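Local structure of glycoside hydrolase family protein (Novosphingobium sp. PP1Y, 6Q2F) at residues A642-M646 / F663-E667; R56-M62 / V676-H682; T647-W653 / I696-Y700; P657-K661 / W1071-Y1075; D716-S721 / P933-K937. The protein acts as an alpha-L-rhamnosidase, a glycoside hydrolase that releases alpha-L-rhamnose from glycosides by hydrolysis. All coordinates share one frame; numbering follows the deposited sequence.

Contact 1: A642-M646 / F663-E667. With NA (sodium ion), chain B.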
# COMPACT_ATOMS: atom_id res chain seq x y z
N ALA A 642 9.49 4.81 4.37
CA ALA A 642 8.57 5.93 4.33
C ALA A 642 7.14 5.44 4.31
O ALA A 642 6.84 4.30 3.92
CB ALA A 642 8.84 6.82 3.11
N ALA A 643 6.23 6.31 4.73
CA ALA A 643 4.82 6.03 4.55
C ALA A 643 4.06 7.32 4.28
O ALA A 643 4.27 8.34 4.94
CB ALA A 643 4.23 5.31 5.76
N GLU A 644 3.20 7.25 3.28
CA GLU A 644 2.13 8.20 3.04
C GLU A 644 1.19 8.16 4.24
O GLU A 644 0.40 7.22 4.39
CB GLU A 644 1.46 7.85 1.71
CG GLU A 644 0.23 8.59 1.35
CD GLU A 644 -0.41 7.98 0.12
OE1 GLU A 644 0.32 7.27 -0.61
OE2 GLU A 644 -1.62 8.16 -0.08
N SER A 645 1.27 9.16 5.11
CA SER A 645 0.80 9.04 6.49
C SER A 645 -0.46 9.85 6.73
O SER A 645 -0.48 11.07 6.53
CB SER A 645 1.89 9.48 7.48
OG SER A 645 3.07 8.73 7.35
N MSE A 646 -1.51 9.17 7.19
CA MSE A 646 -2.65 9.78 7.86
C MSE A 646 -3.61 10.41 6.91
O MSE A 646 -4.28 11.41 7.22
CB MSE A 646 -2.20 10.81 8.90
CG MSE A 646 -1.49 10.13 10.03
SE MSE A 646 -0.93 11.29 11.48
CE MSE A 646 0.46 11.98 10.59
N PHE A 663 -2.17 7.04 15.21
CA PHE A 663 -1.91 6.63 13.82
C PHE A 663 -0.40 6.54 13.56
O PHE A 663 0.09 5.51 13.10
CB PHE A 663 -2.58 7.59 12.82
CG PHE A 663 -4.06 7.73 13.03
CD1 PHE A 663 -4.84 6.61 13.25
CD2 PHE A 663 -4.66 8.98 13.01
CE1 PHE A 663 -6.21 6.73 13.47
CE2 PHE A 663 -6.04 9.12 13.22
CZ PHE A 663 -6.81 7.99 13.45
N ILE A 664 0.35 7.59 13.93
CA ILE A 664 1.79 7.63 13.68
C ILE A 664 2.51 6.60 14.53
O ILE A 664 3.55 6.07 14.13
CB ILE A 664 2.34 9.05 13.93
CG1 ILE A 664 3.54 9.32 13.02
CG2 ILE A 664 2.66 9.31 15.41
CD1 ILE A 664 3.13 9.59 11.57
N ASP A 665 2.00 6.33 15.74
CA ASP A 665 2.57 5.27 16.57
C ASP A 665 2.37 3.91 15.92
O ASP A 665 3.25 3.05 15.97
CB ASP A 665 1.96 5.32 17.98
CG ASP A 665 2.36 6.58 18.76
OD1 ASP A 665 3.26 7.33 18.32
OD2 ASP A 665 1.78 6.84 19.84
N LEU A 666 1.24 3.71 15.25
CA LEU A 666 1.03 2.45 14.54
C LEU A 666 1.99 2.33 13.36
O LEU A 666 2.55 1.25 13.13
CB LEU A 666 -0.43 2.35 14.09
CG LEU A 666 -0.71 1.14 13.20
CD1 LEU A 666 -0.48 -0.19 13.99
CD2 LEU A 666 -2.14 1.18 12.63
N GLU A 667 2.23 3.42 12.63
CA GLU A 667 3.23 3.39 11.57
C GLU A 667 4.61 3.09 12.14
O GLU A 667 5.37 2.29 11.58
CB GLU A 667 3.26 4.72 10.84
CG GLU A 667 1.99 5.04 10.09
CD GLU A 667 2.06 6.39 9.43
OE1 GLU A 667 3.17 6.78 9.00
OE2 GLU A 667 1.02 7.06 9.36
NA NA B . -0.42 5.75 -2.55
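Strand 642-649 and helix 657-670 open a beta-alpha-beta unit of the (beta/alpha)8 barrel, and S645 and E667 meet between them. The strand illustrates how one element has residues facing both ways: A643 and S645 face the helix, while E644 turns away from it. The local axes of the two segments come within 8.7 Å and run at 154°, nearly antiparallel. At the centre lies S645 OG, 2.6 Å from E667 OE1 and 2.7 Å from A643 O, so that its single proton is within reach of two acceptors. The E667 chain arrives extended, and its other oxygen, OE2, rests beside S645 CB at 3.2 Å. A643 CB flanks OE1, giving the carboxylate a small apolar neighbour.

M646, modelled as selenomethionine, supplies the apolar half. Its CG lies 3.9 Å from F663 CB. The bend at chi3, -76°, then brings CE to I664 CD1 at 3.7 Å, methyl against methyl.

On the opposite side of the strand, E644 has CG anti to the backbone N (chi1 173°) and an extended chain, which lets OE1 bind the sodium ion at 2.6 Å. D503, S504, E583 and E586 complete the site. The strand thus separates a helix-facing cluster from a metal ligand.

Strand 604-610 lies along one edge of 642-649, its A607 and L609 hydrogen-bonded to the backbone of E644, and strand 674-677 lies along the other, where V676 pairs with A643. Beyond the helix interface, W714 of helix 712-726 touches both M646 and I664.

Contact 2: R56-M62 / V676-H682; sequences RVWWHWM and VIHTSVH
R56 with V676 and V57 with I677 form parallel bridges that join the first barrel strand, 56-62, to the last, 674-677, an example of (beta/alpha)8 barrel closure. Backbone hydrogen bonds run along the contact: I677 N to R56 O, W58 N to I677 O, S680 N to W58 O (2.7 Å) and, nearly straight, H682 N to H60 O (2.9 Å, 176°). The H678-T679 peptide is cis, and past it the register shifts, with T679 nearest W58.

In one aromatic cluster, H60 turns its edge toward the face of H678 in an offset edge-to-face pair, with W58, whose side chain is about 5 Å from the sodium ion, beside them. In the other, W59 CG is anti to the backbone N (chi1 -175°), which lays the indole alongside H682; W61 NE1 sits over the W59 face, near its rim, and W59 NE1 and H682 ND1 both bond to D74. Replacing W59 by an alanine would probably leave D74 with one donor fewer and open a gap beside W61 and H682.

M62, modelled as selenomethionine, sets CG against V681 CG1 at 3.7 Å. Nearby, one water accepts from M62 N at 2.8 Å and donates to H682 O at 3.0 Å.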
# COMPACT_ATOMS: atom_id res chain seq x y z
N ARG A 56 8.60 14.33 6.24
CA ARG A 56 8.28 15.04 5.02
C ARG A 56 6.78 15.27 4.95
O ARG A 56 6.01 14.71 5.73
CB ARG A 56 8.76 14.23 3.81
CG ARG A 56 10.24 14.34 3.47
CD ARG A 56 11.21 13.86 4.55
NE ARG A 56 12.57 13.89 3.99
CZ ARG A 56 13.69 14.09 4.68
NH1 ARG A 56 13.63 14.28 6.01
NH2 ARG A 56 14.85 14.10 4.03
N VAL A 57 6.36 16.11 4.00
CA VAL A 57 4.94 16.25 3.69
C VAL A 57 4.73 16.15 2.19
O VAL A 57 5.60 16.49 1.39
CB VAL A 57 4.34 17.58 4.22
CG1 VAL A 57 4.58 17.71 5.72
CG2 VAL A 57 4.92 18.75 3.45
N TRP A 58 3.57 15.65 1.80
CA TRP A 58 3.11 15.84 0.45
C TRP A 58 2.57 17.26 0.31
O TRP A 58 2.01 17.84 1.26
CB TRP A 58 2.04 14.80 0.09
CG TRP A 58 2.65 13.48 -0.30
CD1 TRP A 58 3.97 13.15 -0.22
CD2 TRP A 58 1.98 12.36 -0.88
NE1 TRP A 58 4.16 11.87 -0.70
CE2 TRP A 58 2.96 11.37 -1.12
CE3 TRP A 58 0.66 12.09 -1.25
CZ2 TRP A 58 2.65 10.13 -1.67
CZ3 TRP A 58 0.35 10.86 -1.80
CH2 TRP A 58 1.35 9.90 -2.01
N TRP A 59 2.76 17.84 -0.87
CA TRP A 59 2.56 19.29 -1.07
C TRP A 59 1.87 19.49 -2.43
O TRP A 59 2.51 19.80 -3.44
CB TRP A 59 3.90 20.01 -0.98
CG TRP A 59 3.87 21.49 -1.05
CD1 TRP A 59 3.14 22.36 -0.26
CD2 TRP A 59 4.71 22.31 -1.87
NE1 TRP A 59 3.45 23.67 -0.59
CE2 TRP A 59 4.41 23.65 -1.57
CE3 TRP A 59 5.67 22.02 -2.84
CZ2 TRP A 59 5.05 24.71 -2.22
CZ3 TRP A 59 6.28 23.07 -3.50
CH2 TRP A 59 5.98 24.40 -3.17
N HIS A 60 0.56 19.30 -2.44
CA HIS A 60 -0.21 19.33 -3.68
C HIS A 60 -0.45 20.76 -4.13
O HIS A 60 -0.89 21.61 -3.35
CB HIS A 60 -1.54 18.62 -3.50
CG HIS A 60 -1.42 17.13 -3.33
ND1 HIS A 60 -1.17 16.54 -2.11
CD2 HIS A 60 -1.54 16.12 -4.23
CE1 HIS A 60 -1.13 15.23 -2.27
NE2 HIS A 60 -1.35 14.95 -3.54
N TRP A 61 -0.18 21.03 -5.40
CA TRP A 61 -0.59 22.27 -6.05
C TRP A 61 -1.96 22.04 -6.67
O TRP A 61 -2.09 21.29 -7.64
CB TRP A 61 0.43 22.68 -7.12
CG TRP A 61 1.72 23.22 -6.59
CD1 TRP A 61 2.11 23.28 -5.29
CD2 TRP A 61 2.79 23.76 -7.37
NE1 TRP A 61 3.36 23.84 -5.20
CE2 TRP A 61 3.80 24.15 -6.47
CE3 TRP A 61 3.00 23.95 -8.74
CZ2 TRP A 61 4.99 24.74 -6.90
CZ3 TRP A 61 4.17 24.54 -9.16
CH2 TRP A 61 5.16 24.92 -8.23
N MSE A 62 -2.99 22.67 -6.11
CA MSE A 62 -4.36 22.35 -6.47
C MSE A 62 -4.86 23.13 -7.70
O MSE A 62 -5.22 24.30 -7.59
CB MSE A 62 -5.30 22.63 -5.28
CG MSE A 62 -5.09 21.77 -4.03
SE MSE A 62 -4.87 19.87 -4.42
CE MSE A 62 -6.61 19.68 -5.27
N VAL A 676 5.65 10.56 5.76
CA VAL A 676 5.42 11.58 4.75
C VAL A 676 3.95 11.95 4.89
O VAL A 676 3.07 11.18 4.48
CB VAL A 676 5.78 11.11 3.33
CG1 VAL A 676 5.68 12.29 2.34
CG2 VAL A 676 7.21 10.52 3.32
N ILE A 677 3.68 13.05 5.54
CA ILE A 677 2.32 13.40 5.83
C ILE A 677 1.47 13.79 4.67
O ILE A 677 1.80 14.65 3.95
CB ILE A 677 2.24 14.47 6.93
CG1 ILE A 677 2.97 13.99 8.16
CG2 ILE A 677 0.81 14.80 7.25
CD1 ILE A 677 3.56 15.09 8.99
N HIS A 678 0.36 13.12 4.54
CA HIS A 678 -0.62 13.39 3.55
C HIS A 678 -1.69 14.25 4.20
O HIS A 678 -2.43 13.71 4.96
CB HIS A 678 -1.25 12.09 3.15
CG HIS A 678 -2.24 12.20 2.05
ND1 HIS A 678 -3.48 12.76 2.22
CD2 HIS A 678 -2.18 11.82 0.76
CE1 HIS A 678 -4.12 12.74 1.08
NE2 HIS A 678 -3.36 12.17 0.18
N THR A 679 -1.81 15.54 3.91
CA THR A 679 -0.97 16.34 3.06
C THR A 679 -0.89 17.77 3.55
O THR A 679 -1.54 18.17 4.46
CB THR A 679 -1.51 16.61 1.65
OG1 THR A 679 -2.89 16.34 1.55
CG2 THR A 679 -0.77 15.98 0.67
N SER A 680 -0.06 18.53 2.88
CA SER A 680 0.14 19.89 3.11
C SER A 680 -0.11 20.56 1.77
O SER A 680 0.79 20.82 1.03
CB SER A 680 1.56 20.12 3.57
OG SER A 680 1.72 21.39 4.06
N VAL A 681 -1.36 20.81 1.47
CA VAL A 681 -1.74 21.50 0.24
C VAL A 681 -1.08 22.88 0.21
O VAL A 681 -0.98 23.57 1.24
CB VAL A 681 -3.27 21.57 0.16
CG1 VAL A 681 -3.72 22.72 -0.72
CG2 VAL A 681 -3.83 20.26 -0.37
N HIS A 682 -0.62 23.28 -0.96
CA HIS A 682 0.00 24.59 -1.14
C HIS A 682 -1.01 25.70 -0.93
O HIS A 682 -2.12 25.66 -1.49
CB HIS A 682 0.60 24.69 -2.54
CG HIS A 682 0.86 26.10 -2.99
ND1 HIS A 682 1.64 26.97 -2.27
CD2 HIS A 682 0.46 26.76 -4.10
CE1 HIS A 682 1.70 28.13 -2.91
NE2 HIS A 682 1.01 28.02 -4.03
O HOH W 1 -2.63 24.86 -4.34

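Contact 3: T647-W653 / I696-Y700; sequences TASMAPW and IFGQY
A648 O is met by three groups: G698 N donates to it at 2.8 Å, F697 CA adds a CA-H...O contact, and a water donates weakly. The return bond of this antiparallel pair, from A648 N to G698 O, is longer at 3.2 Å, and its donor stands above the carbonyl plane; H678 ND1 also bonds to G698 O. A further bond, M650 N to I696 O, is nearly straight, with the donor almost along the C=O axis. Barrel strand 642-649 thus gains an antiparallel partner, strand 697-698, at its C-terminal end.

Beyond the strands the chains meet through rings. Y700 CG is anti to its carbonyl carbon (chi1 -56°), which lays the ring against the five-membered ring of W653 in a face-to-face stack, centroids 4.2 Å apart and planes 29° apart. Y700 CB also lies over that indole face, 3.6 Å from the centroid, as a CH-pi contact. The backbone N of W653 stands over one face of the tyrosine ring and G698 CA over the opposite one; with no side chain at G698, the ring can lie this close to the backbone.

One water bonds to Y700 OH at 2.7 Å and accepts from A651 N, the same water that reaches A648 O. The other, in plane at the indole edge, accepts from W653 NE1 at 3.1 Å and donates to Y700 O at 2.8 Å. The direct hydrogen bonds are thus all between backbone groups, while the indole N-H and the hydroxyl are joined across the contact through water.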
# COMPACT_ATOMS: atom_id res chain seq x y z
N THR A 647 -3.71 9.80 5.73
CA THR A 647 -4.77 10.17 4.82
C THR A 647 -6.10 10.01 5.52
O THR A 647 -6.32 9.04 6.27
CB THR A 647 -4.72 9.30 3.56
OG1 THR A 647 -3.44 9.43 2.96
CG2 THR A 647 -5.81 9.76 2.60
N ALA A 648 -6.99 10.98 5.32
CA ALA A 648 -8.29 10.99 5.95
C ALA A 648 -9.34 11.34 4.91
O ALA A 648 -9.11 12.14 4.01
CB ALA A 648 -8.34 12.01 7.10
N SER A 649 -10.51 10.74 5.07
CA SER A 649 -11.61 10.92 4.14
C SER A 649 -12.82 11.50 4.86
O SER A 649 -13.25 10.95 5.88
CB SER A 649 -11.95 9.59 3.47
OG SER A 649 -13.10 9.71 2.67
N MSE A 650 -13.36 12.60 4.34
CA MSE A 650 -14.60 13.20 4.81
C MSE A 650 -14.56 13.52 6.31
O MSE A 650 -15.49 13.20 7.06
CB MSE A 650 -15.78 12.29 4.47
CG MSE A 650 -16.02 12.19 2.97
SE MSE A 650 -17.57 11.12 2.50
CE MSE A 650 -16.90 9.31 2.77
N ALA A 651 -13.47 14.15 6.73
CA ALA A 651 -13.30 14.61 8.11
C ALA A 651 -12.65 15.99 8.08
O ALA A 651 -11.49 16.16 8.49
CB ALA A 651 -12.48 13.60 8.92
N PRO A 652 -13.38 17.00 7.62
CA PRO A 652 -12.77 18.32 7.36
C PRO A 652 -12.15 18.95 8.59
O PRO A 652 -12.84 19.26 9.57
CB PRO A 652 -13.96 19.15 6.85
CG PRO A 652 -15.03 18.17 6.53
CD PRO A 652 -14.83 17.00 7.42
N TRP A 653 -10.84 19.18 8.53
CA TRP A 653 -10.08 19.86 9.58
C TRP A 653 -10.38 19.31 10.97
O TRP A 653 -10.24 20.00 11.98
CB TRP A 653 -10.32 21.38 9.53
CG TRP A 653 -9.63 21.99 8.32
CD1 TRP A 653 -8.34 22.45 8.27
CD2 TRP A 653 -10.18 22.16 7.00
NE1 TRP A 653 -8.06 22.90 7.00
CE2 TRP A 653 -9.17 22.73 6.21
CE3 TRP A 653 -11.42 21.90 6.42
CZ2 TRP A 653 -9.36 23.03 4.85
CZ3 TRP A 653 -11.61 22.19 5.08
CH2 TRP A 653 -10.58 22.75 4.31
N ILE A 696 -11.78 15.90 -0.84
CA ILE A 696 -12.39 15.50 0.40
C ILE A 696 -11.39 14.90 1.33
O ILE A 696 -11.75 14.24 2.26
CB ILE A 696 -13.42 14.41 0.14
CG1 ILE A 696 -12.77 13.23 -0.53
CG2 ILE A 696 -14.55 14.90 -0.72
CD1 ILE A 696 -13.66 12.02 -0.57
N PHE A 697 -10.12 15.05 1.06
CA PHE A 697 -9.15 14.40 1.91
C PHE A 697 -8.34 15.27 2.80
O PHE A 697 -8.01 16.36 2.47
CB PHE A 697 -8.17 13.60 1.06
CG PHE A 697 -8.79 12.59 0.18
CD1 PHE A 697 -9.15 11.39 0.66
CD2 PHE A 697 -8.97 12.85 -1.13
CE1 PHE A 697 -9.73 10.46 -0.15
CE2 PHE A 697 -9.53 11.92 -1.96
CZ PHE A 697 -9.92 10.72 -1.46
N GLY A 698 -7.99 14.71 3.94
CA GLY A 698 -7.12 15.34 4.88
C GLY A 698 -5.86 14.50 4.77
O GLY A 698 -5.85 13.64 3.97
N GLN A 699 -4.82 14.71 5.57
CA GLN A 699 -4.71 15.74 6.56
C GLN A 699 -4.69 17.10 5.92
O GLN A 699 -4.45 17.24 4.77
CB GLN A 699 -3.43 15.60 7.36
CG GLN A 699 -3.38 14.39 8.23
CD GLN A 699 -4.44 14.39 9.29
OE1 GLN A 699 -4.51 15.28 10.06
NE2 GLN A 699 -5.25 13.39 9.30
N TYR A 700 -4.93 18.09 6.73
CA TYR A 700 -5.03 19.49 6.30
C TYR A 700 -3.83 20.28 6.84
O TYR A 700 -3.97 21.42 7.30
CB TYR A 700 -6.36 20.09 6.77
CG TYR A 700 -7.55 19.30 6.28
CD1 TYR A 700 -8.03 18.21 7.00
CD2 TYR A 700 -8.19 19.63 5.09
CE1 TYR A 700 -9.11 17.48 6.55
CE2 TYR A 700 -9.25 18.89 4.63
CZ TYR A 700 -9.71 17.82 5.36
OH TYR A 700 -10.78 17.09 4.90
O HOH W 2 -10.98 14.49 5.56
O HOH W 3 -5.23 23.59 6.08

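Contact 4: P657-K661 / W1071-Y1075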
# COMPACT_ATOMS: atom_id res chain seq x y z
N PRO A 657 -3.09 17.11 16.98
CA PRO A 657 -2.13 16.02 17.24
C PRO A 657 -2.66 14.98 18.22
O PRO A 657 -2.33 13.80 18.09
CB PRO A 657 -0.91 16.77 17.79
CG PRO A 657 -1.01 18.12 17.15
CD PRO A 657 -2.47 18.44 17.14
N LYS A 658 -3.53 15.38 19.12
CA LYS A 658 -4.10 14.46 20.07
C LYS A 658 -4.85 13.35 19.34
O LYS A 658 -4.88 12.25 19.78
CB LYS A 658 -4.94 15.16 21.15
CG LYS A 658 -6.42 15.22 20.89
CD LYS A 658 -7.13 16.26 21.74
CE LYS A 658 -6.95 16.04 23.23
NZ LYS A 658 -8.03 16.55 24.10
N ASP A 659 -5.45 13.67 18.21
CA ASP A 659 -6.17 12.67 17.43
C ASP A 659 -5.26 11.86 16.53
O ASP A 659 -5.68 10.81 16.03
CB ASP A 659 -7.21 13.35 16.55
CG ASP A 659 -8.16 14.21 17.34
OD1 ASP A 659 -8.93 13.62 18.12
OD2 ASP A 659 -8.11 15.44 17.18
N LEU A 660 -4.05 12.34 16.26
CA LEU A 660 -3.21 11.68 15.28
C LEU A 660 -2.19 10.75 15.89
O LEU A 660 -1.63 9.92 15.17
CB LEU A 660 -2.49 12.73 14.43
CG LEU A 660 -3.42 13.71 13.72
CD1 LEU A 660 -2.61 14.80 13.01
CD2 LEU A 660 -4.30 12.95 12.72
N LYS A 661 -1.93 10.85 17.19
CA LYS A 661 -0.79 10.16 17.78
C LYS A 661 -0.87 8.65 17.55
O LYS A 661 0.12 8.03 17.14
CB LYS A 661 -0.72 10.46 19.28
CG LYS A 661 0.51 9.95 19.97
CD LYS A 661 0.31 10.06 21.48
CE LYS A 661 1.49 9.52 22.28
NZ LYS A 661 1.84 8.09 21.95
N TRP A 1071 0.21 18.35 24.15
CA TRP A 1071 -0.70 18.14 23.04
C TRP A 1071 -1.45 16.81 23.09
O TRP A 1071 -2.19 16.51 22.16
CB TRP A 1071 0.04 18.26 21.69
CG TRP A 1071 1.30 17.43 21.58
CD1 TRP A 1071 2.57 17.82 21.90
CD2 TRP A 1071 1.41 16.09 21.11
NE1 TRP A 1071 3.45 16.80 21.68
CE2 TRP A 1071 2.76 15.73 21.17
CE3 TRP A 1071 0.48 15.15 20.63
CZ2 TRP A 1071 3.23 14.46 20.78
CZ3 TRP A 1071 0.95 13.89 20.24
CH2 TRP A 1071 2.31 13.57 20.32
N HIS A 1072 -1.30 16.03 24.16
CA HIS A 1072 -2.11 14.84 24.34
C HIS A 1072 -2.16 14.52 25.83
O HIS A 1072 -1.34 15.01 26.61
CB HIS A 1072 -1.56 13.65 23.52
CG HIS A 1072 -0.28 13.08 24.05
ND1 HIS A 1072 -0.21 12.31 25.19
CD2 HIS A 1072 1.00 13.17 23.59
CE1 HIS A 1072 1.04 11.95 25.41
NE2 HIS A 1072 1.79 12.46 24.45
N ALA A 1073 -3.12 13.69 26.21
CA ALA A 1073 -3.34 13.39 27.61
C ALA A 1073 -2.36 12.31 28.08
O ALA A 1073 -2.05 11.40 27.33
CB ALA A 1073 -4.79 12.95 27.85
N PRO A 1074 -1.85 12.45 29.32
CA PRO A 1074 -2.14 13.57 30.23
C PRO A 1074 -1.37 14.84 29.89
O PRO A 1074 -0.16 14.82 29.65
CB PRO A 1074 -1.74 13.03 31.61
CG PRO A 1074 -0.74 11.96 31.35
CD PRO A 1074 -0.98 11.43 29.94
N TYR A 1075 -2.10 15.96 29.88
CA TYR A 1075 -1.55 17.27 29.56
C TYR A 1075 -0.80 17.77 30.78
O TYR A 1075 -1.32 18.52 31.60
CB TYR A 1075 -2.67 18.23 29.17
CG TYR A 1075 -3.31 17.92 27.85
CD1 TYR A 1075 -4.39 17.05 27.76
CD2 TYR A 1075 -2.82 18.48 26.69
CE1 TYR A 1075 -4.99 16.77 26.53
CE2 TYR A 1075 -3.41 18.22 25.46
CZ TYR A 1075 -4.49 17.37 25.39
OH TYR A 1075 -5.05 17.12 24.15
O HOH W 4 -3.54 17.96 20.30
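P657 and W1071 meet in an interdomain contact, in which the N-terminal part of barrel helix 657-670 packs on a loop of the galactose-binding-like domain, between strands 1065-1070 and 1076-1078. It exemplifies an interface in which a proline and the aliphatic part of one lysine pack on aromatic rings. P657 CB approaches W1071 CE3 at 3.6 Å, and K661 CB comes up to the edge of the same indole, in its plane, 3.9 Å from CZ3.

K661 then runs on extended from a CG anti to the backbone N (chi1 -173°), placing CE over the face of H1072, 3.9 Å from the ring centroid and 21° off its normal, a CH-pi contact. A bend at chi4 turns NZ away toward D665, with which it forms a salt bridge. H1072 is held in place by its ND1, which donates to A1073 O at 3.0 Å, and by NE2, which bonds to E934; its CD2 lies over the W1071 face. A water links the backbones, accepting from K658 N at 2.8 Å and donating to W1071 O at 2.7 Å.

Around this core, W714 and Y717 of helix 712-726 meet W1071 edge-to-face, and L1057 of strand 1057-1062 touches both P657 and W1071.

Contact 5: D716-S721 / P933-K937; sequences DYIARS and PETGK
The guanidinium of R720 lies flat against the turn at T935 and G936: T935 C and G936 N sit over one face, the latter 3.3 Å above the plane, and P933 O lies at the edge, in plane. The Y717 ring has S721 OG over the centre of one face and E934 N at its edge, while P933 CG approaches CE2 obliquely at 3.6 Å. Helix 712-726 here packs on the turn of the beta-hairpin formed by strands 926-932 and 937-946, a compact case of an arginine lying flat on, and bonded to, the backbone of a turn. In that turn, T935 OG1 accepts from K937 N, making an ST turn.

R720 NH1 donates to P933 O at 3.2 Å with an angle of 164°, from above the carbonyl plane, and its extended chain carries NE and NH2 on to F46 O and K47 O. With a leucine in its place, P933 O, F46 O and K47 O would probably each lose a guanidinium donor, and the turn the flat group lying over it.

P933 CB also packs on S721 OG, 3.3 Å away. That hydroxyl is fixed by its own helix: S721 OG bonds to Y717 O at 2.9 Å, while S721 N reaches the same oxygen from the opposite face of its plane.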
# COMPACT_ATOMS: atom_id res chain seq x y z
N ASP A 716 8.29 17.54 16.24
CA ASP A 716 9.45 17.08 17.00
C ASP A 716 9.23 15.67 17.54
O ASP A 716 10.15 14.86 17.61
CB ASP A 716 9.73 18.03 18.17
CG ASP A 716 10.49 19.29 17.76
OD1 ASP A 716 11.16 19.30 16.72
OD2 ASP A 716 10.43 20.26 18.53
N TYR A 717 8.00 15.38 17.96
CA TYR A 717 7.68 14.04 18.42
C TYR A 717 7.89 13.02 17.31
O TYR A 717 8.47 11.95 17.54
CB TYR A 717 6.23 14.02 18.92
CG TYR A 717 5.67 12.65 19.21
CD1 TYR A 717 5.08 11.89 18.20
CD2 TYR A 717 5.74 12.12 20.48
CE1 TYR A 717 4.55 10.63 18.48
CE2 TYR A 717 5.22 10.88 20.77
CZ TYR A 717 4.64 10.14 19.77
OH TYR A 717 4.12 8.92 20.08
N ILE A 718 7.45 13.37 16.10
CA ILE A 718 7.65 12.48 14.96
C ILE A 718 9.13 12.39 14.60
O ILE A 718 9.64 11.30 14.32
CB ILE A 718 6.82 12.97 13.77
CG1 ILE A 718 5.32 12.91 14.12
CG2 ILE A 718 7.17 12.17 12.50
CD1 ILE A 718 4.41 13.68 13.12
N ALA A 719 9.83 13.53 14.63
CA ALA A 719 11.25 13.52 14.29
C ALA A 719 12.07 12.75 15.32
O ALA A 719 13.04 12.06 14.96
CB ALA A 719 11.77 14.95 14.17
N ARG A 720 11.74 12.87 16.61
CA ARG A 720 12.50 12.16 17.62
C ARG A 720 12.25 10.66 17.53
O ARG A 720 13.17 9.86 17.70
CB ARG A 720 12.16 12.65 19.03
CG ARG A 720 12.62 14.05 19.28
CD ARG A 720 12.50 14.43 20.74
NE ARG A 720 13.03 15.76 20.96
CZ ARG A 720 12.28 16.80 21.29
NH1 ARG A 720 10.97 16.63 21.46
NH2 ARG A 720 12.82 17.99 21.46
N SER A 721 11.00 10.28 17.31
CA SER A 721 10.68 8.87 17.17
C SER A 721 11.38 8.28 15.95
O SER A 721 11.94 7.19 16.01
CB SER A 721 9.17 8.70 17.08
OG SER A 721 8.56 9.12 18.28
N PRO A 933 9.81 10.80 23.37
CA PRO A 933 9.87 11.67 22.17
C PRO A 933 9.11 12.98 22.33
O PRO A 933 9.37 13.91 21.55
CB PRO A 933 9.28 10.79 21.06
CG PRO A 933 8.48 9.73 21.77
CD PRO A 933 9.22 9.48 23.07
N GLU A 934 8.17 13.08 23.28
CA GLU A 934 7.49 14.35 23.51
C GLU A 934 8.49 15.44 23.86
O GLU A 934 8.33 16.59 23.46
CB GLU A 934 6.46 14.24 24.65
CG GLU A 934 5.17 13.49 24.32
CD GLU A 934 5.32 11.98 24.45
OE1 GLU A 934 6.48 11.51 24.53
OE2 GLU A 934 4.30 11.27 24.45
N THR A 935 9.52 15.09 24.63
CA THR A 935 10.39 16.07 25.25
C THR A 935 11.83 15.96 24.83
O THR A 935 12.58 16.94 24.99
CB THR A 935 10.34 15.94 26.78
OG1 THR A 935 10.77 14.62 27.14
CG2 THR A 935 8.91 16.18 27.31
N GLY A 936 12.26 14.82 24.31
CA GLY A 936 13.67 14.64 24.01
C GLY A 936 14.52 14.38 25.22
O GLY A 936 15.74 14.54 25.15
N LYS A 937 13.90 13.98 26.34
CA LYS A 937 14.59 13.72 27.58
C LYS A 937 14.56 12.23 27.91
O LYS A 937 13.67 11.50 27.46
CB LYS A 937 13.97 14.52 28.74
CG LYS A 937 14.22 16.02 28.68
CD LYS A 937 13.10 16.82 29.39
CE LYS A 937 12.62 16.13 30.67
NZ LYS A 937 11.24 16.59 31.11

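In the fold
Contacts 1 to 3 share one barrel sheet, while 4 and 5 lie outside it. Contacts 1 and 2, centres 15 Å apart, share neighbouring strands through A643 O to V676 N (2.7 Å), and both border the sodium site: E644 binds the ion, and W58 CH2 packs on E644 OE1. Contact 3 continues strand 642-649 and touches contact 2, 12 Å away between centres, where H678 O and Q699 N lie 2.7 Å apart. Contact 4 uses the same helix as contact 1 and leads to another domain. It meets contact 5, its centre 13 Å away, through K661 NZ and Y717 OH at 3.1 Å, while the same hydroxyl reaches back to D665 of contact 1.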